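Long-range contact in protein argonaute (Marinitoga piezophila, PDB 5I4A), which cleaves single-stranded target DNA with the help of short guide RNAs that carry a 5'-hydroxyl end: residues V118-H130 with Y219-K232. Numbering follows the deposited sequence.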
ATOM      1  N   VAL A 118     -22.641 -15.783  10.192  1.00 58.12           N
ATOM      2  CA  VAL A 118     -23.186 -14.868   9.197  1.00 54.32           C
ATOM      3  C   VAL A 118     -24.467 -14.259   9.749  1.00 59.63           C
ATOM      4  O   VAL A 118     -25.273 -14.953  10.378  1.00 66.43           O
ATOM      5  CB  VAL A 118     -23.464 -15.587   7.860  1.00 56.19           C
ATOM      6  CG1 VAL A 118     -23.739 -14.580   6.751  1.00 53.66           C
ATOM      7  CG2 VAL A 118     -22.312 -16.512   7.491  1.00 53.37           C
ATOM      8  N   PHE A 119     -24.657 -12.963   9.514  1.00 57.16           N
ATOM      9  CA  PHE A 119     -25.912 -12.309   9.852  1.00 58.84           C
ATOM     10  C   PHE A 119     -26.257 -11.289   8.780  1.00 56.45           C
ATOM     11  O   PHE A 119     -25.381 -10.582   8.275  1.00 54.27           O
ATOM     12  CB  PHE A 119     -25.861 -11.642  11.240  1.00 54.36           C
ATOM     13  CG  PHE A 119     -24.783 -10.601  11.390  1.00 54.33           C
ATOM     14  CD1 PHE A 119     -25.027  -9.275  11.063  1.00 56.11           C
ATOM     15  CD2 PHE A 119     -23.538 -10.942  11.894  1.00 54.18           C
ATOM     16  CE1 PHE A 119     -24.043  -8.316  11.212  1.00 54.44           C
ATOM     17  CE2 PHE A 119     -22.551  -9.986  12.048  1.00 54.16           C
ATOM     18  CZ  PHE A 119     -22.803  -8.673  11.706  1.00 54.28           C
ATOM     19  N   SER A 120     -27.537 -11.235   8.421  1.00 62.95           N
ATOM     20  CA  SER A 120     -28.009 -10.236   7.478  1.00 60.14           C
ATOM     21  C   SER A 120     -28.001  -8.861   8.132  1.00 56.70           C
ATOM     22  O   SER A 120     -28.302  -8.716   9.320  1.00 59.00           O
ATOM     23  CB  SER A 120     -29.417 -10.585   6.995  1.00 57.98           C
ATOM     24  OG  SER A 120     -29.877  -9.655   6.028  1.00 62.07           O
ATOM     25  N   LEU A 121     -27.645  -7.847   7.350  1.00 58.30           N
ATOM     26  CA  LEU A 121     -27.584  -6.489   7.867  1.00 56.22           C
ATOM     27  C   LEU A 121     -28.988  -5.954   8.118  1.00 60.28           C
ATOM     28  O   LEU A 121     -29.869  -6.072   7.261  1.00 62.75           O
ATOM     29  CB  LEU A 121     -26.845  -5.582   6.885  1.00 54.81           C
ATOM     30  CG  LEU A 121     -25.325  -5.744   6.797  1.00 54.61           C
ATOM     31  CD1 LEU A 121     -24.759  -4.863   5.708  1.00 59.81           C
ATOM     32  CD2 LEU A 121     -24.685  -5.405   8.120  1.00 54.63           C
ATOM     33  N   ASP A 122     -29.195  -5.371   9.303  1.00 58.13           N
ATOM     34  CA  ASP A 122     -30.457  -4.691   9.579  1.00 58.73           C
ATOM     35  C   ASP A 122     -30.728  -3.610   8.541  1.00 61.97           C
ATOM     36  O   ASP A 122     -31.873  -3.415   8.117  1.00 63.76           O
ATOM     37  CB  ASP A 122     -30.429  -4.080  10.980  1.00 55.54           C
ATOM     38  CG  ASP A 122     -30.067  -5.087  12.055  1.00 58.96           C
ATOM     39  OD1 ASP A 122     -30.565  -6.234  12.003  1.00 62.36           O
ATOM     40  OD2 ASP A 122     -29.283  -4.729  12.959  1.00 62.41           O
ATOM     41  N   SER A 123     -29.677  -2.909   8.109  1.00 63.64           N
ATOM     42  CA  SER A 123     -29.857  -1.772   7.214  1.00 55.60           C
ATOM     43  C   SER A 123     -30.256  -2.218   5.812  1.00 61.42           C
ATOM     44  O   SER A 123     -31.058  -1.550   5.148  1.00 64.01           O
ATOM     45  CB  SER A 123     -28.575  -0.937   7.171  1.00 55.43           C
ATOM     46  OG  SER A 123     -28.631   0.033   6.139  1.00 66.26           O
ATOM     47  N   ASN A 124     -29.709  -3.336   5.336  1.00 65.53           N
ATOM     48  CA  ASN A 124     -30.004  -3.825   3.993  1.00 61.80           C
ATOM     49  C   ASN A 124     -30.210  -5.330   4.068  1.00 63.66           C
ATOM     50  O   ASN A 124     -29.270  -6.080   4.357  1.00 60.85           O
ATOM     51  CB  ASN A 124     -28.892  -3.467   3.014  1.00 58.36           C
ATOM     52  CG  ASN A 124     -29.354  -3.511   1.576  1.00 57.53           C
ATOM     53  OD1 ASN A 124     -29.900  -4.513   1.118  1.00 61.95           O
ATOM     54  ND2 ASN A 124     -29.150  -2.417   0.857  1.00 60.40           N
ATOM     55  N   GLU A 125     -31.440  -5.769   3.790  1.00 63.05           N
ATOM     56  CA  GLU A 125     -31.796  -7.172   3.973  1.00 61.12           C
ATOM     57  C   GLU A 125     -31.040  -8.082   3.014  1.00 57.70           C
ATOM     58  O   GLU A 125     -30.825  -9.262   3.316  1.00 57.74           O
ATOM     59  CB  GLU A 125     -33.306  -7.344   3.800  1.00 59.80           C
ATOM     60  CG  GLU A 125     -33.851  -8.678   4.274  1.00 61.96           C
ATOM     61  CD  GLU A 125     -33.770  -8.854   5.781  1.00 70.02           C
ATOM     62  OE1 GLU A 125     -33.420  -7.885   6.489  1.00 73.21           O
ATOM     63  OE2 GLU A 125     -34.064  -9.969   6.258  1.00 75.98           O
ATOM     64  N   ASN A 126     -30.618  -7.558   1.866  1.00 54.86           N
ATOM     65  CA  ASN A 126     -30.000  -8.367   0.826  1.00 56.39           C
ATOM     66  C   ASN A 126     -28.487  -8.500   0.979  1.00 61.52           C
ATOM     67  O   ASN A 126     -27.833  -9.029   0.075  1.00 54.33           O
ATOM     68  CB  ASN A 126     -30.329  -7.788  -0.552  1.00 57.73           C
ATOM     69  CG  ASN A 126     -31.821  -7.735  -0.824  1.00 59.79           C
ATOM     70  OD1 ASN A 126     -32.420  -8.715  -1.266  1.00 62.01           O
ATOM     71  ND2 ASN A 126     -32.428  -6.583  -0.562  1.00 58.03           N
ATOM     72  N   VAL A 127     -27.916  -8.050   2.095  1.00 50.14           N
ATOM     73  CA  VAL A 127     -26.473  -8.090   2.306  1.00 56.14           C
ATOM     74  C   VAL A 127     -26.174  -8.976   3.508  1.00 62.31           C
ATOM     75  O   VAL A 127     -26.803  -8.835   4.563  1.00 66.30           O
ATOM     76  CB  VAL A 127     -25.886  -6.681   2.506  1.00 49.95           C
ATOM     77  CG1 VAL A 127     -24.383  -6.763   2.710  1.00 53.05           C
ATOM     78  CG2 VAL A 127     -26.214  -5.796   1.313  1.00 47.78           C
ATOM     79  N   ASN A 128     -25.213  -9.884   3.345  1.00 58.49           N
ATOM     80  CA  ASN A 128     -24.762 -10.765   4.413  1.00 52.54           C
ATOM     81  C   ASN A 128     -23.411 -10.292   4.936  1.00 51.84           C
ATOM     82  O   ASN A 128     -22.506  -9.993   4.151  1.00 41.80           O
ATOM     83  CB  ASN A 128     -24.650 -12.212   3.927  1.00 55.76           C
ATOM     84  CG  ASN A 128     -25.939 -12.989   4.098  1.00 63.61           C
ATOM     85  OD1 ASN A 128     -26.310 -13.793   3.244  1.00 64.99           O
ATOM     86  ND2 ASN A 128     -26.627 -12.755   5.209  1.00 61.67           N
ATOM     87  N   ALA A 129     -23.283 -10.231   6.259  1.00 52.26           N
ATOM     88  CA  ALA A 129     -22.023  -9.896   6.918  1.00 49.60           C
ATOM     89  C   ALA A 129     -21.395 -11.199   7.400  1.00 55.37           C
ATOM     90  O   ALA A 129     -21.836 -11.785   8.392  1.00 53.65           O
ATOM     91  CB  ALA A 129     -22.249  -8.919   8.068  1.00 49.34           C
ATOM     92  N   HIS A 130     -20.365 -11.651   6.690  1.00 48.88           N
ATOM     93  CA  HIS A 130     -19.676 -12.891   7.019  1.00 39.11           C
ATOM     94  C   HIS A 130     -18.458 -12.587   7.884  1.00 40.98           C
ATOM     95  O   HIS A 130     -17.562 -11.846   7.464  1.00 38.66           O
ATOM     96  CB  HIS A 130     -19.243 -13.620   5.750  1.00 43.26           C
ATOM     97  CG  HIS A 130     -20.374 -14.030   4.860  1.00 36.61           C
ATOM     98  ND1 HIS A 130     -20.828 -15.329   4.782  1.00 37.09           N
ATOM     99  CD2 HIS A 130     -21.131 -13.316   3.992  1.00 38.17           C
ATOM    100  CE1 HIS A 130     -21.820 -15.397   3.913  1.00 40.97           C
ATOM    101  NE2 HIS A 130     -22.024 -14.190   3.419  1.00 40.82           N
ATOM    102  N   TYR A 219     -24.490   2.516  -1.306  1.00 57.59           N
ATOM    103  CA  TYR A 219     -25.814   1.921  -1.193  1.00 57.98           C
ATOM    104  C   TYR A 219     -26.447   2.136   0.176  1.00 56.86           C
ATOM    105  O   TYR A 219     -27.477   1.523   0.474  1.00 56.59           O
ATOM    106  CB  TYR A 219     -25.744   0.428  -1.525  1.00 61.00           C
ATOM    107  CG  TYR A 219     -25.091   0.172  -2.864  1.00 63.31           C
ATOM    108  CD1 TYR A 219     -25.744   0.489  -4.048  1.00 59.13           C
ATOM    109  CD2 TYR A 219     -23.817  -0.370  -2.945  1.00 65.03           C
ATOM    110  CE1 TYR A 219     -25.146   0.267  -5.274  1.00 61.53           C
ATOM    111  CE2 TYR A 219     -23.211  -0.595  -4.165  1.00 63.11           C
ATOM    112  CZ  TYR A 219     -23.880  -0.276  -5.326  1.00 64.50           C
ATOM    113  OH  TYR A 219     -23.278  -0.502  -6.542  1.00 66.06           O
ATOM    114  N   GLY A 220     -25.852   2.980   1.015  1.00 56.76           N
ATOM    115  CA  GLY A 220     -26.541   3.478   2.189  1.00 57.85           C
ATOM    116  C   GLY A 220     -26.606   2.550   3.381  1.00 59.99           C
ATOM    117  O   GLY A 220     -27.561   2.631   4.161  1.00 66.24           O
ATOM    118  N   PHE A 221     -25.617   1.672   3.557  1.00 58.84           N
ATOM    119  CA  PHE A 221     -25.556   0.853   4.764  1.00 55.29           C
ATOM    120  C   PHE A 221     -24.183   0.907   5.426  1.00 55.22           C
ATOM    121  O   PHE A 221     -23.841   0.011   6.204  1.00 54.89           O
ATOM    122  CB  PHE A 221     -25.965  -0.596   4.470  1.00 55.16           C
ATOM    123  CG  PHE A 221     -25.098  -1.296   3.459  1.00 55.48           C
ATOM    124  CD1 PHE A 221     -25.383  -1.219   2.106  1.00 55.90           C
ATOM    125  CD2 PHE A 221     -24.020  -2.065   3.866  1.00 56.83           C
ATOM    126  CE1 PHE A 221     -24.596  -1.878   1.178  1.00 56.20           C
ATOM    127  CE2 PHE A 221     -23.230  -2.729   2.945  1.00 55.65           C
ATOM    128  CZ  PHE A 221     -23.518  -2.634   1.599  1.00 56.08           C
ATOM    129  N   SER A 222     -23.400   1.955   5.157  1.00 60.28           N
ATOM    130  CA  SER A 222     -22.083   2.095   5.770  1.00 60.31           C
ATOM    131  C   SER A 222     -22.150   2.324   7.275  1.00 60.38           C
ATOM    132  O   SER A 222     -21.170   2.040   7.972  1.00 61.56           O
ATOM    133  CB  SER A 222     -21.317   3.242   5.110  1.00 60.28           C
ATOM    134  OG  SER A 222     -22.091   4.428   5.092  1.00 60.27           O
ATOM    135  N   LYS A 223     -23.270   2.837   7.792  1.00 60.39           N
ATOM    136  CA  LYS A 223     -23.389   3.039   9.234  1.00 66.08           C
ATOM    137  C   LYS A 223     -23.295   1.714   9.979  1.00 66.53           C
ATOM    138  O   LYS A 223     -22.534   1.583  10.944  1.00 60.54           O
ATOM    139  CB  LYS A 223     -24.699   3.755   9.564  1.00 60.46           C
ATOM    140  CG  LYS A 223     -25.153   3.578  11.008  1.00 60.52           C
ATOM    141  CD  LYS A 223     -26.267   4.547  11.364  1.00 60.53           C
ATOM    142  CE  LYS A 223     -26.878   4.225  12.719  1.00 60.59           C
ATOM    143  NZ  LYS A 223     -27.923   3.171  12.622  1.00 60.59           N
ATOM    144  N   GLU A 224     -24.060   0.713   9.539  1.00 72.77           N
ATOM    145  CA  GLU A 224     -23.975  -0.596  10.174  1.00 75.93           C
ATOM    146  C   GLU A 224     -22.628  -1.256   9.903  1.00 78.86           C
ATOM    147  O   GLU A 224     -22.118  -1.990  10.756  1.00 77.35           O
ATOM    148  CB  GLU A 224     -25.120  -1.491   9.702  1.00 69.83           C
ATOM    149  CG  GLU A 224     -25.391  -2.677  10.613  1.00 60.74           C
ATOM    150  CD  GLU A 224     -26.591  -3.491  10.173  1.00 60.54           C
ATOM    151  OE1 GLU A 224     -27.243  -3.107   9.181  1.00 60.49           O
ATOM    152  OE2 GLU A 224     -26.879  -4.522  10.819  1.00 61.90           O
ATOM    153  N   VAL A 225     -22.036  -1.000   8.732  1.00 77.45           N
ATOM    154  CA  VAL A 225     -20.705  -1.526   8.439  1.00 73.00           C
ATOM    155  C   VAL A 225     -19.681  -0.946   9.407  1.00 80.08           C
ATOM    156  O   VAL A 225     -18.788  -1.655   9.890  1.00 81.42           O
ATOM    157  CB  VAL A 225     -20.329  -1.239   6.973  1.00 60.56           C
ATOM    158  CG1 VAL A 225     -18.877  -1.612   6.703  1.00 60.39           C
ATOM    159  CG2 VAL A 225     -21.252  -1.998   6.036  1.00 60.36           C
ATOM    160  N   HIS A 226     -19.799   0.349   9.715  1.00 74.23           N
ATOM    161  CA  HIS A 226     -18.879   0.969  10.664  1.00 71.87           C
ATOM    162  C   HIS A 226     -19.111   0.456  12.081  1.00 75.02           C
ATOM    163  O   HIS A 226     -18.152   0.170  12.806  1.00 75.66           O
ATOM    164  CB  HIS A 226     -19.018   2.490  10.611  1.00 63.68           C
ATOM    165  CG  HIS A 226     -18.468   3.105   9.361  1.00 60.47           C
ATOM    166  ND1 HIS A 226     -17.363   2.604   8.709  1.00 60.45           N
ATOM    167  CD2 HIS A 226     -18.874   4.179   8.643  1.00 60.43           C
ATOM    168  CE1 HIS A 226     -17.109   3.342   7.643  1.00 60.40           C
ATOM    169  NE2 HIS A 226     -18.012   4.305   7.581  1.00 60.39           N
ATOM    170  N   GLU A 227     -20.377   0.339  12.495  1.00 73.91           N
ATOM    171  CA  GLU A 227     -20.683  -0.164  13.832  1.00 76.34           C
ATOM    172  C   GLU A 227     -20.091  -1.551  14.045  1.00 77.92           C
ATOM    173  O   GLU A 227     -19.439  -1.815  15.063  1.00 74.26           O
ATOM    174  CB  GLU A 227     -22.195  -0.192  14.050  1.00 68.26           C
ATOM    175  CG  GLU A 227     -22.793   1.150  14.430  1.00 60.70           C
ATOM    176  CD  GLU A 227     -24.274   1.237  14.119  1.00 60.68           C
ATOM    177  OE1 GLU A 227     -24.842   0.235  13.630  1.00 60.67           O
ATOM    178  OE2 GLU A 227     -24.867   2.310  14.356  1.00 61.27           O
ATOM    179  N   ILE A 228     -20.310  -2.452  13.085  1.00 78.12           N
ATOM    180  CA  ILE A 228     -19.797  -3.816  13.191  1.00 73.20           C
ATOM    181  C   ILE A 228     -18.285  -3.810  13.367  1.00 70.88           C
ATOM    182  O   ILE A 228     -17.734  -4.556  14.185  1.00 76.82           O
ATOM    183  CB  ILE A 228     -20.222  -4.634  11.958  1.00 63.76           C
ATOM    184  CG1 ILE A 228     -21.727  -4.885  11.995  1.00 60.65           C
ATOM    185  CG2 ILE A 228     -19.453  -5.940  11.878  1.00 60.66           C
ATOM    186  CD1 ILE A 228     -22.296  -5.269  10.666  1.00 60.59           C
ATOM    187  N   TYR A 229     -17.589  -2.959  12.615  1.00 60.67           N
ATOM    188  CA  TYR A 229     -16.135  -2.920  12.709  1.00 60.68           C
ATOM    189  C   TYR A 229     -15.648  -2.355  14.039  1.00 61.12           C
ATOM    190  O   TYR A 229     -14.522  -2.660  14.447  1.00 61.75           O
ATOM    191  CB  TYR A 229     -15.553  -2.100  11.557  1.00 60.62           C
ATOM    192  CG  TYR A 229     -15.021  -2.934  10.414  1.00 60.58           C
ATOM    193  CD1 TYR A 229     -13.872  -3.699  10.566  1.00 60.60           C
ATOM    194  CD2 TYR A 229     -15.660  -2.949   9.178  1.00 60.52           C
ATOM    195  CE1 TYR A 229     -13.375  -4.462   9.524  1.00 60.56           C
ATOM    196  CE2 TYR A 229     -15.168  -3.709   8.128  1.00 60.49           C
ATOM    197  CZ  TYR A 229     -14.025  -4.464   8.308  1.00 62.87           C
ATOM    198  OH  TYR A 229     -13.530  -5.223   7.273  1.00 60.47           O
ATOM    199  N   LYS A 230     -16.469  -1.560  14.732  1.00 60.91           N
ATOM    200  CA  LYS A 230     -15.981  -0.816  15.891  1.00 60.80           C
ATOM    201  C   LYS A 230     -15.902  -1.690  17.145  1.00 60.87           C
ATOM    202  O   LYS A 230     -14.836  -1.809  17.762  1.00 66.73           O
ATOM    203  CB  LYS A 230     -16.861   0.414  16.139  1.00 60.80           C
ATOM    204  CG  LYS A 230     -16.301   1.339  17.209  1.00 60.84           C
ATOM    205  CD  LYS A 230     -17.328   2.361  17.660  1.00 61.54           C
ATOM    206  CE  LYS A 230     -16.719   3.380  18.615  1.00 60.89           C
ATOM    207  NZ  LYS A 230     -16.065   2.747  19.797  1.00 60.95           N
ATOM    208  N   ASN A 231     -17.018  -2.307  17.540  1.00 60.89           N
ATOM    209  CA  ASN A 231     -17.042  -3.093  18.768  1.00 66.43           C
ATOM    210  C   ASN A 231     -17.589  -4.493  18.505  1.00 70.85           C
ATOM    211  O   ASN A 231     -18.236  -5.087  19.376  1.00 74.27           O
ATOM    212  CB  ASN A 231     -17.859  -2.394  19.856  1.00 70.11           C
ATOM    213  CG  ASN A 231     -17.416  -0.953  20.071  1.00 77.55           C
ATOM    214  OD1 ASN A 231     -18.088  -0.007  19.644  1.00 84.69           O
ATOM    215  ND2 ASN A 231     -16.280  -0.780  20.730  1.00 72.30           N
ATOM    216  N   LYS A 232     -17.359  -5.035  17.302  1.00 58.85           N
ATOM    217  CA  LYS A 232     -17.699  -6.421  16.997  1.00 60.40           C
ATOM    218  C   LYS A 232     -16.543  -7.148  16.315  1.00 63.91           C
ATOM    219  O   LYS A 232     -16.712  -8.304  15.905  1.00 58.20           O
ATOM    220  CB  LYS A 232     -18.962  -6.507  16.130  1.00 53.39           C
ATOM    221  CG  LYS A 232     -19.785  -7.778  16.306  1.00 53.48           C
ATOM    222  CD  LYS A 232     -21.072  -7.665  15.516  1.00 54.47           C
ATOM    223  CE  LYS A 232     -22.059  -8.729  15.936  1.00 55.25           C
ATOM    224  NZ  LYS A 232     -23.429  -8.435  15.443  1.00 56.59           N
TER
HETATM  225  O   HOH W   1     -26.431   1.273   8.384  1.00 47.00           O
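Glu224 reaches from the first turn of helix 222-231 into the loop 121-126 and takes two backbone N-H groups in its carboxylate. Ser123 N gives the shorter bond, 2.7 Å to OE1 of Glu224, arriving on the syn side 20° out of the carboxylate plane; Asp122 N binds Glu224 OE2 at 2.9 Å through the syn lone pair. With CG anti to the backbone N (chi1 -161°), the extended chain of Glu224 carries the carboxylate to the loop, running alongside Leu121 with the opposite heading, Leu121 CD2 against Glu224 CD. The Asp122 carboxylate lies close by, its OD2 3.2 Å from OE2 of Glu224, two acceptors whose proximity would probably disfavour a full negative charge on both. The loop links antiparallel strands 111-120 and 127-140 as a hairpin of linker L1, while the helix belongs to linker L2, so the contact joins the two linkers that flank the PAZ domain in the sequence. Phe221, at the N-cap position of the helix, packs its ring against the hairpin: Leu121 CD1 touches CD2 of Phe221 at 3.4 Å, and Val127 CG2 lies over one face, off its centre. Farther along, Ile228 CD1 packs tightly on Leu121 CD2 (3.5 Å) and meets Phe119 near the ring plane. One face of Phe119 rests on Ala129 CB; over the opposite face, Lys232 NZ makes a cation-pi contact 4.1 Å from the ring centroid.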